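Local coordinates for protein tryptophan halogenase (Shewanella frigidimarina, PDB 2PYX) that probably acts as a flavin-dependent halogenase, using FAD chemistry of the monooxygenase kind to halogenate tryptophan or a related substrate, at residues A[399-404]-A[455-460]; A[77-82]-A[518-523]; A[139-143]-A[494-500]. All coordinates share one frame; numbering follows the deposited sequence.

How the interactions relate
The three contacts are separate packing sites, with no two touching. The chain's centre lies between interactions 1 and 2, whose own centres are 33 Å apart; interaction 3 has its centre 28 Å from that of interaction 1 and 30 Å from that of interaction 2. Interaction 2 joins the residues furthest apart in sequence; interaction 3 falls within the span it closes, and interaction 1 within that of interaction 3. In interaction 1 the F460 side chain lies about 4 Å from that of E361, predicted to bind tryptophan, and about 9 Å from that of K89, the predicted active-site lysine. In interaction 2 the E77 side chain is about 11 Å from that of K89. Interaction 3 is remote from both.

Interaction 1. Residues A[399-404]-A[455-460]; sequences QHWQQI and YKEALF
One face of the H400 imidazole is covered by L459, whose CG sits 3.9 Å from the ring centroid, while E457 O and two waters lie at the edge in the ring plane. The Y455 ring takes Q399 CB over one face, 3.8 Å from its centroid and displaced toward the rim, and meets water 1 at its edge. F460 presents its ring edge to the Q403 amide and to I404 CG1. W370 meets H400 edge-to-face from helix 363-377.

These groups pin the loop ahead of helix 462-471 to the long helix 383-413, in what is probably the substrate-binding part of a flavin-dependent tryptophan halogenase. The F460 side chain lies about 4 Å from that of E361, a predicted tryptophan-binding residue, and its ring also meets W63.

Q403 makes the direct hydrogen bonds to the loop. With CG anti to the backbone N (chi1 -165°) and the chain extended beyond it, the amide arrives at the F460 backbone: F460 N donates to Q403 OE1 at 2.9 Å, nearly straight at 161°, and Q403 NE2 donates to F460 O at 2.8 Å, on a lone pair. Water 1 is held by four groups, H400 ND1, Y455 OH, Q403 OE1 and L459 N. Water 2 links H400 NE2 to E457 O, so both imidazole nitrogens have a water partner.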
loop_
_atom_site.group_PDB
_atom_site.type_symbol
_atom_site.label_atom_id
_atom_site.label_comp_id
_atom_site.label_asym_id
_atom_site.label_seq_id
_atom_site.Cartn_x
_atom_site.Cartn_y
_atom_site.Cartn_z
ATOM N N GLN A 399 8.164 11.935 7.439
ATOM C CA GLN A 399 8.714 10.713 8.057
ATOM C C GLN A 399 8.267 9.481 7.236
ATOM O O GLN A 399 9.051 8.590 6.923
ATOM C CB GLN A 399 8.233 10.535 9.499
ATOM C CG GLN A 399 8.742 11.569 10.508
ATOM C CD GLN A 399 10.202 11.400 10.932
ATOM O OE1 GLN A 399 10.927 10.520 10.457
ATOM N NE2 GLN A 399 10.625 12.254 11.866
ATOM N N HIS A 400 6.986 9.410 6.924
ATOM C CA HIS A 400 6.448 8.276 6.129
ATOM C C HIS A 400 7.134 8.132 4.801
ATOM O O HIS A 400 7.534 7.019 4.429
ATOM C CB HIS A 400 4.964 8.401 5.910
ATOM C CG HIS A 400 4.149 8.146 7.142
ATOM N ND1 HIS A 400 4.550 7.297 8.154
ATOM C CD2 HIS A 400 2.907 8.579 7.475
ATOM C CE1 HIS A 400 3.587 7.240 9.071
ATOM N NE2 HIS A 400 2.587 8.018 8.688
ATOM N N TRP A 401 7.284 9.239 4.091
ATOM C CA TRP A 401 7.917 9.178 2.744
ATOM C C TRP A 401 9.382 8.799 2.841
ATOM O O TRP A 401 9.887 8.021 2.032
ATOM C CB TRP A 401 7.647 10.450 1.933
ATOM C CG TRP A 401 6.373 10.335 1.173
ATOM C CD1 TRP A 401 5.148 10.906 1.468
ATOM C CD2 TRP A 401 6.179 9.570 -0.002
ATOM N NE1 TRP A 401 4.235 10.555 0.510
ATOM C CE2 TRP A 401 4.858 9.755 -0.425
ATOM C CE3 TRP A 401 7.039 8.785 -0.791
ATOM C CZ2 TRP A 401 4.359 9.122 -1.559
ATOM C CZ3 TRP A 401 6.525 8.178 -1.928
ATOM C CH2 TRP A 401 5.205 8.353 -2.286
ATOM N N GLN A 402 10.091 9.304 3.829
ATOM C CA GLN A 402 11.493 8.874 4.004
ATOM C C GLN A 402 11.532 7.370 4.253
ATOM O O GLN A 402 12.388 6.683 3.700
ATOM C CB GLN A 402 12.199 9.655 5.119
ATOM C CG GLN A 402 13.609 9.131 5.450
ATOM C CD GLN A 402 14.329 9.923 6.569
ATOM O OE1 GLN A 402 15.232 10.717 6.309
ATOM N NE2 GLN A 402 13.931 9.685 7.816
ATOM N N GLN A 403 10.638 6.860 5.096
ATOM C CA GLN A 403 10.597 5.446 5.405
ATOM C C GLN A 403 10.245 4.631 4.187
ATOM O O GLN A 403 10.835 3.553 3.977
ATOM C CB GLN A 403 9.604 5.146 6.507
ATOM C CG GLN A 403 9.824 3.763 7.053
ATOM C CD GLN A 403 8.757 3.259 7.975
ATOM O OE1 GLN A 403 7.564 3.315 7.683
ATOM N NE2 GLN A 403 9.217 2.642 9.094
ATOM N N ILE A 404 9.300 5.098 3.370
ATOM C CA ILE A 404 8.893 4.346 2.175
ATOM C C ILE A 404 10.094 4.261 1.235
ATOM O O ILE A 404 10.434 3.203 0.726
ATOM C CB ILE A 404 7.703 5.042 1.489
ATOM C CG1 ILE A 404 6.423 4.823 2.281
ATOM C CG2 ILE A 404 7.574 4.549 0.062
ATOM C CD1 ILE A 404 5.351 5.786 1.966
ATOM N N TYR A 455 9.335 7.793 16.045
ATOM C CA TYR A 455 8.025 8.450 16.034
ATOM C C TYR A 455 6.913 7.418 16.095
ATOM O O TYR A 455 7.083 6.220 15.811
ATOM C CB TYR A 455 7.885 9.361 14.784
ATOM C CG TYR A 455 8.111 8.610 13.485
ATOM C CD1 TYR A 455 9.376 8.516 12.943
ATOM C CD2 TYR A 455 7.060 8.008 12.796
ATOM C CE1 TYR A 455 9.612 7.812 11.776
ATOM C CE2 TYR A 455 7.293 7.298 11.611
ATOM C CZ TYR A 455 8.554 7.219 11.106
ATOM O OH TYR A 455 8.813 6.514 9.966
ATOM N N LYS A 456 5.735 7.890 16.481
ATOM C CA LYS A 456 4.585 7.036 16.672
ATOM C C LYS A 456 3.996 6.612 15.323
ATOM O O LYS A 456 4.095 7.319 14.314
ATOM C CB LYS A 456 3.529 7.790 17.510
ATOM C CG LYS A 456 3.977 7.964 18.944
ATOM C CD LYS A 456 3.374 9.180 19.677
ATOM C CE LYS A 456 1.890 9.117 19.812
ATOM N NZ LYS A 456 1.396 10.234 20.705
ATOM N N GLU A 457 3.387 5.432 15.319
ATOM C CA GLU A 457 2.541 5.002 14.229
ATOM C C GLU A 457 3.230 4.976 12.866
ATOM O O GLU A 457 2.703 5.433 11.869
ATOM C CB GLU A 457 1.290 5.848 14.158
ATOM C CG GLU A 457 0.410 5.704 15.370
ATOM C CD GLU A 457 -0.670 6.765 15.307
ATOM O OE1 GLU A 457 -0.342 7.972 15.525
ATOM O OE2 GLU A 457 -1.803 6.394 14.968
ATOM N N ALA A 458 4.402 4.356 12.831
ATOM C CA ALA A 458 5.084 4.202 11.571
ATOM C C ALA A 458 4.278 3.371 10.589
ATOM O O ALA A 458 3.532 2.465 10.960
ATOM C CB ALA A 458 6.417 3.561 11.780
ATOM N N LEU A 459 4.444 3.651 9.295
ATOM C CA LEU A 459 3.773 2.864 8.282
ATOM C C LEU A 459 4.292 1.436 8.253
ATOM O O LEU A 459 3.498 0.495 8.191
ATOM C CB LEU A 459 4.001 3.478 6.899
ATOM C CG LEU A 459 3.016 4.434 6.248
ATOM C CD1 LEU A 459 3.369 4.473 4.765
ATOM C CD2 LEU A 459 1.550 4.070 6.432
ATOM N N PHE A 460 5.601 1.285 8.280
ATOM C CA PHE A 460 6.229 -0.041 8.372
ATOM C C PHE A 460 6.877 -0.216 9.734
ATOM O O PHE A 460 7.753 0.554 10.126
ATOM C CB PHE A 460 7.323 -0.215 7.298
ATOM C CG PHE A 460 6.846 -0.040 5.894
ATOM C CD1 PHE A 460 6.155 -1.049 5.245
ATOM C CD2 PHE A 460 7.122 1.130 5.184
ATOM C CE1 PHE A 460 5.733 -0.862 3.939
ATOM C CE2 PHE A 460 6.699 1.295 3.897
ATOM C CZ PHE A 460 5.994 0.316 3.277
HETATM O O HOH W 1 6.585 5.656 8.787
HETATM O O HOH W 2 1.360 7.825 11.444
#

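Interaction 2. Residues A[77-82]-A[518-523]; sequences ENDFIR and VAQYGF
N78 points the N and O of its amide at the F523 backbone, and each pairs with one backbone polar atom. F523 N donates to N78 OD1 at 2.8 Å, from 25° off the carbonyl plane; N78 ND2 donates back to F523 O at 3.0 Å, a straighter bond (167°) that lies in the amide plane and meets a lone pair. One turn on, R82 approaches the same segment from another direction. Its CG is anti to the carbonyl carbon (chi1 -69°), and the chain runs extended to NE, which carries the guanidinium across N78 CB; that carbon packs over the centre of one guanidinium face. The edge carrying NE and NH2 faces V518 O, with the oxygen close to the guanidinium plane. V518 O accepts from R82 NE at 3.1 Å and from R82 NH2 at 2.8 Å, a side-on grip on one atom.

V518 belongs to the last turn of helix 511-520, so the arginine meets the carbonyl end of that helix, where its positive charge probably suits the helix dipole. The contact joins the C-terminal tail of the chain to helix 77-83, which precedes strand 87-95 and its predicted active-site residue K89. Between helix and F523 the chain passes G522, whose backbone angles and closeness to N78 ND2 and R82 NH2 leave no room for a side chain.

Apolar contacts accompany these bonds. I81 crosses V518 and F523 at about a right angle to each: its CG2 is 4.0 Å from V518 CG1, and its CD1 comes to the F523 ring edge, 3.9 Å from CE2. E77 meets the same ring obliquely, its carboxylate held by Y168, Y170 and a salt bridge to K155, which also makes a cation-pi contact with F523.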
loop_
_atom_site.group_PDB
_atom_site.type_symbol
_atom_site.label_atom_id
_atom_site.label_comp_id
_atom_site.label_asym_id
_atom_site.label_seq_id
_atom_site.Cartn_x
_atom_site.Cartn_y
_atom_site.Cartn_z
ATOM N N GLU A 77 -18.028 -6.833 4.546
ATOM C CA GLU A 77 -16.916 -7.498 3.886
ATOM C C GLU A 77 -17.385 -8.352 2.736
ATOM O O GLU A 77 -16.711 -8.467 1.706
ATOM C CB GLU A 77 -16.080 -8.355 4.841
ATOM C CG GLU A 77 -14.731 -8.709 4.183
ATOM C CD GLU A 77 -13.775 -9.506 5.066
ATOM O OE1 GLU A 77 -14.218 -10.202 6.007
ATOM O OE2 GLU A 77 -12.532 -9.440 4.846
ATOM N N ASN A 78 -18.530 -9.018 2.908
ATOM C CA ASN A 78 -19.032 -9.842 1.804
ATOM C C ASN A 78 -19.375 -8.979 0.587
ATOM O O ASN A 78 -19.024 -9.323 -0.549
ATOM C CB ASN A 78 -20.233 -10.687 2.241
ATOM C CG ASN A 78 -19.904 -11.589 3.413
ATOM O OD1 ASN A 78 -18.854 -12.239 3.433
ATOM N ND2 ASN A 78 -20.817 -11.655 4.394
ATOM N N ASP A 79 -20.061 -7.867 0.829
ATOM C CA ASP A 79 -20.400 -6.921 -0.228
ATOM C C ASP A 79 -19.126 -6.437 -0.942
ATOM O O ASP A 79 -19.057 -6.396 -2.151
ATOM C CB ASP A 79 -21.129 -5.695 0.356
ATOM C CG ASP A 79 -22.543 -5.990 0.819
ATOM O OD1 ASP A 79 -23.107 -7.060 0.513
ATOM O OD2 ASP A 79 -23.116 -5.105 1.484
ATOM N N PHE A 80 -18.116 -6.046 -0.164
ATOM C CA PHE A 80 -16.843 -5.606 -0.730
ATOM C C PHE A 80 -16.209 -6.665 -1.636
ATOM O O PHE A 80 -15.819 -6.404 -2.785
ATOM C CB PHE A 80 -15.879 -5.210 0.414
ATOM C CG PHE A 80 -14.465 -4.977 -0.045
ATOM C CD1 PHE A 80 -14.117 -3.814 -0.723
ATOM C CD2 PHE A 80 -13.472 -5.929 0.180
ATOM C CE1 PHE A 80 -12.826 -3.622 -1.184
ATOM C CE2 PHE A 80 -12.193 -5.734 -0.274
ATOM C CZ PHE A 80 -11.852 -4.581 -0.952
ATOM N N ILE A 81 -16.060 -7.873 -1.102
ATOM C CA ILE A 81 -15.408 -8.954 -1.837
ATOM C C ILE A 81 -16.159 -9.265 -3.130
ATOM O O ILE A 81 -15.558 -9.422 -4.199
ATOM C CB ILE A 81 -15.249 -10.225 -0.941
ATOM C CG1 ILE A 81 -14.213 -9.953 0.140
ATOM C CG2 ILE A 81 -14.851 -11.456 -1.764
ATOM C CD1 ILE A 81 -14.093 -11.055 1.190
ATOM N N ARG A 82 -17.486 -9.317 -3.022
ATOM C CA ARG A 82 -18.311 -9.677 -4.152
ATOM C C ARG A 82 -18.272 -8.592 -5.212
ATOM O O ARG A 82 -18.151 -8.894 -6.389
ATOM C CB ARG A 82 -19.741 -9.930 -3.681
ATOM C CG ARG A 82 -19.892 -11.234 -2.807
ATOM C CD ARG A 82 -21.215 -11.290 -2.049
ATOM N NE ARG A 82 -21.357 -12.472 -1.176
ATOM C CZ ARG A 82 -22.251 -12.566 -0.185
ATOM N NH1 ARG A 82 -23.076 -11.556 0.073
ATOM N NH2 ARG A 82 -22.336 -13.661 0.561
ATOM N N VAL A 518 -17.693 -17.632 0.185
ATOM C CA VAL A 518 -18.010 -16.236 0.471
ATOM C C VAL A 518 -19.046 -15.735 -0.520
ATOM O O VAL A 518 -19.940 -15.002 -0.145
ATOM C CB VAL A 518 -16.751 -15.339 0.410
ATOM C CG1 VAL A 518 -17.138 -13.863 0.459
ATOM C CG2 VAL A 518 -15.817 -15.688 1.545
ATOM N N ALA A 519 -18.919 -16.144 -1.779
ATOM C CA ALA A 519 -19.873 -15.748 -2.824
ATOM C C ALA A 519 -21.271 -16.288 -2.506
ATOM O O ALA A 519 -22.279 -15.580 -2.631
ATOM C CB ALA A 519 -19.395 -16.209 -4.182
ATOM N N GLN A 520 -21.321 -17.534 -2.050
ATOM C CA GLN A 520 -22.594 -18.256 -1.882
ATOM C C GLN A 520 -23.274 -18.001 -0.529
ATOM O O GLN A 520 -24.520 -17.882 -0.440
ATOM C CB GLN A 520 -22.324 -19.750 -2.075
ATOM C CG GLN A 520 -23.521 -20.662 -1.839
ATOM C CD GLN A 520 -23.257 -22.111 -2.251
ATOM O OE1 GLN A 520 -22.112 -22.512 -2.537
ATOM N NE2 GLN A 520 -24.326 -22.909 -2.283
ATOM N N TYR A 521 -22.474 -17.918 0.537
ATOM C CA TYR A 521 -23.001 -17.775 1.887
ATOM C C TYR A 521 -22.510 -16.523 2.618
ATOM O O TYR A 521 -23.275 -15.885 3.343
ATOM C CB TYR A 521 -22.622 -19.000 2.717
ATOM C CG TYR A 521 -23.183 -20.305 2.210
ATOM C CD1 TYR A 521 -24.522 -20.635 2.420
ATOM C CD2 TYR A 521 -22.372 -21.223 1.550
ATOM C CE1 TYR A 521 -25.039 -21.849 1.970
ATOM C CE2 TYR A 521 -22.882 -22.433 1.094
ATOM C CZ TYR A 521 -24.214 -22.737 1.309
ATOM O OH TYR A 521 -24.726 -23.943 0.866
ATOM N N GLY A 522 -21.230 -16.196 2.478
ATOM C CA GLY A 522 -20.688 -15.033 3.167
ATOM C C GLY A 522 -20.116 -15.370 4.542
ATOM O O GLY A 522 -20.496 -16.375 5.167
ATOM N N PHE A 523 -19.175 -14.536 5.023
ATOM C CA PHE A 523 -18.742 -14.565 6.429
ATOM C C PHE A 523 -19.842 -14.025 7.339
ATOM O O PHE A 523 -20.516 -13.067 6.980
ATOM C CB PHE A 523 -17.530 -13.659 6.688
ATOM C CG PHE A 523 -16.314 -14.002 5.880
ATOM C CD1 PHE A 523 -15.638 -15.195 6.095
ATOM C CD2 PHE A 523 -15.808 -13.105 4.930
ATOM C CE1 PHE A 523 -14.523 -15.524 5.342
ATOM C CE2 PHE A 523 -14.671 -13.420 4.198
ATOM C CZ PHE A 523 -14.025 -14.613 4.404
#

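Interaction 3. Residues A[139-143]-A[494-500]; sequences EAVCS and FNDNQQR
This is a buried contact, polar in its middle, in which the C-terminal end of helix 137-141 and the turn that follows, where C142 leaves helical geometry, dock against the side of the long helix 484-507, well away from the predicted active site. N497 carries most of it. With its CG opposite the backbone N (chi1 180°), the side chain reaches straight across, and ND2 donates to C142 O at 3.2 Å with an N-H...O angle of 161°. The oxygen lies in the plane of the N497 amide, but the donor stands above the carbonyl plane of C142 rather than on a lone pair. N497 ND2 also donates to water 3, at 3.1 Å, and that water in turn donates to A140 O at 2.6 Å and to F494 O at 2.8 Å, so one molecule joins the two backbones. F494 packs alongside, its ring edge toward the first helix: CD1 is 3.3 Å from A140 O, and CE1 is 4.2 Å from V141 CG1. L124, Y127 and W128 touch the same phenylalanine. At the far end S143 OG and R500 NH2 are each hydrogen-bonded to N166, to its ND2 and its OD1 respectively. A leucine in place of N497 would probably leave C142 O without this donor and water 3 without the N-H that feeds it, loosening the bridge to A140. The chemistry implies that the carbonyls gathered here are satisfied partly by N497 ND2 directly, at C142 O, and partly through water 3, which passes its own protons to A140 O and F494 O.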
loop_
_atom_site.group_PDB
_atom_site.type_symbol
_atom_site.label_atom_id
_atom_site.label_comp_id
_atom_site.label_asym_id
_atom_site.label_seq_id
_atom_site.Cartn_x
_atom_site.Cartn_y
_atom_site.Cartn_z
ATOM N N GLU A 139 9.903 -18.563 8.176
ATOM C CA GLU A 139 9.406 -19.842 8.717
ATOM C C GLU A 139 9.545 -19.935 10.238
ATOM O O GLU A 139 8.665 -20.515 10.901
ATOM C CB GLU A 139 10.105 -21.010 8.057
ATOM C CG GLU A 139 9.480 -22.352 8.503
ATOM C CD GLU A 139 10.020 -23.565 7.776
ATOM O OE1 GLU A 139 10.564 -23.435 6.658
ATOM O OE2 GLU A 139 9.900 -24.671 8.348
ATOM N N ALA A 140 10.643 -19.397 10.781
ATOM C CA ALA A 140 10.915 -19.494 12.202
ATOM C C ALA A 140 9.925 -18.709 13.046
ATOM O O ALA A 140 9.647 -19.106 14.189
ATOM C CB ALA A 140 12.330 -19.047 12.512
ATOM N N VAL A 141 9.388 -17.587 12.533
ATOM C CA VAL A 141 8.649 -16.645 13.377
ATOM C C VAL A 141 7.204 -16.436 12.986
ATOM O O VAL A 141 6.472 -15.754 13.681
ATOM C CB VAL A 141 9.322 -15.246 13.474
ATOM C CG1 VAL A 141 10.764 -15.354 13.922
ATOM C CG2 VAL A 141 9.228 -14.513 12.152
ATOM N N CYS A 142 6.768 -16.992 11.867
ATOM C CA CYS A 142 5.373 -16.831 11.503
ATOM C C CYS A 142 4.877 -18.080 10.820
ATOM O O CYS A 142 5.644 -18.982 10.510
ATOM C CB CYS A 142 5.130 -15.577 10.627
ATOM S SG CYS A 142 5.531 -15.780 8.841
ATOM N N SER A 143 3.561 -18.172 10.691
ATOM C CA SER A 143 2.962 -19.335 10.026
ATOM C C SER A 143 2.683 -19.065 8.553
ATOM O O SER A 143 2.500 -19.983 7.766
ATOM C CB SER A 143 1.671 -19.780 10.740
ATOM O OG SER A 143 0.681 -18.773 10.696
ATOM N N PHE A 494 9.371 -20.187 19.492
ATOM C CA PHE A 494 9.646 -20.877 18.231
ATOM C C PHE A 494 8.827 -22.172 18.124
ATOM O O PHE A 494 8.247 -22.483 17.084
ATOM C CB PHE A 494 11.123 -21.237 18.037
ATOM C CG PHE A 494 12.043 -20.057 17.762
ATOM C CD1 PHE A 494 11.776 -19.151 16.743
ATOM C CD2 PHE A 494 13.221 -19.902 18.480
ATOM C CE1 PHE A 494 12.644 -18.081 16.483
ATOM C CE2 PHE A 494 14.087 -18.831 18.213
ATOM C CZ PHE A 494 13.793 -17.937 17.193
ATOM N N ASN A 495 8.822 -22.942 19.211
ATOM C CA ASN A 495 8.022 -24.167 19.259
ATOM C C ASN A 495 6.545 -23.904 19.045
ATOM O O ASN A 495 5.892 -24.629 18.277
ATOM C CB ASN A 495 8.181 -24.842 20.624
ATOM C CG ASN A 495 9.549 -25.409 20.847
ATOM O OD1 ASN A 495 9.858 -25.822 21.968
ATOM N ND2 ASN A 495 10.370 -25.460 19.815
ATOM N N ASP A 496 6.027 -22.880 19.709
ATOM C CA ASP A 496 4.608 -22.521 19.639
ATOM C C ASP A 496 4.233 -22.104 18.225
ATOM O O ASP A 496 3.152 -22.426 17.725
ATOM C CB ASP A 496 4.251 -21.406 20.618
ATOM C CG ASP A 496 4.345 -21.842 22.096
ATOM O OD1 ASP A 496 4.481 -23.064 22.358
ATOM O OD2 ASP A 496 4.277 -20.951 22.975
ATOM N N ASN A 497 5.125 -21.363 17.579
ATOM C CA ASN A 497 4.884 -20.970 16.188
ATOM C C ASN A 497 4.810 -22.186 15.282
ATOM O O ASN A 497 3.946 -22.269 14.389
ATOM C CB ASN A 497 5.977 -20.016 15.683
ATOM C CG ASN A 497 5.745 -19.605 14.249
ATOM O OD1 ASN A 497 4.801 -18.871 13.968
ATOM N ND2 ASN A 497 6.575 -20.101 13.338
ATOM N N GLN A 498 5.713 -23.142 15.511
ATOM C CA GLN A 498 5.748 -24.359 14.745
ATOM C C GLN A 498 4.437 -25.125 14.918
ATOM O O GLN A 498 3.840 -25.582 13.948
ATOM C CB GLN A 498 6.940 -25.232 15.150
ATOM C CG GLN A 498 7.190 -26.401 14.227
ATOM C CD GLN A 498 8.491 -27.149 14.538
ATOM O OE1 GLN A 498 9.323 -26.687 15.337
ATOM N NE2 GLN A 498 8.681 -28.297 13.889
ATOM N N GLN A 499 3.964 -25.213 16.145
ATOM C CA GLN A 499 2.719 -25.949 16.408
ATOM C C GLN A 499 1.491 -25.267 15.792
ATOM O O GLN A 499 0.632 -25.929 15.218
ATOM C CB GLN A 499 2.519 -26.123 17.911
ATOM C CG GLN A 499 3.577 -27.015 18.557
ATOM C CD GLN A 499 3.655 -26.820 20.066
ATOM O OE1 GLN A 499 2.655 -26.486 20.710
ATOM N NE2 GLN A 499 4.850 -27.015 20.634
ATOM N N ARG A 500 1.441 -23.944 15.887
ATOM C CA ARG A 500 0.360 -23.174 15.286
ATOM C C ARG A 500 0.345 -23.302 13.773
ATOM O O ARG A 500 -0.717 -23.409 13.168
ATOM C CB ARG A 500 0.485 -21.702 15.672
ATOM C CG ARG A 500 -0.620 -20.847 15.159
ATOM C CD ARG A 500 -0.639 -19.541 15.912
ATOM N NE ARG A 500 -1.619 -18.640 15.347
ATOM C CZ ARG A 500 -1.426 -17.920 14.237
ATOM N NH1 ARG A 500 -0.270 -17.977 13.561
ATOM N NH2 ARG A 500 -2.396 -17.140 13.797
HETATM O O HOH W 3 8.986 -21.641 14.550
#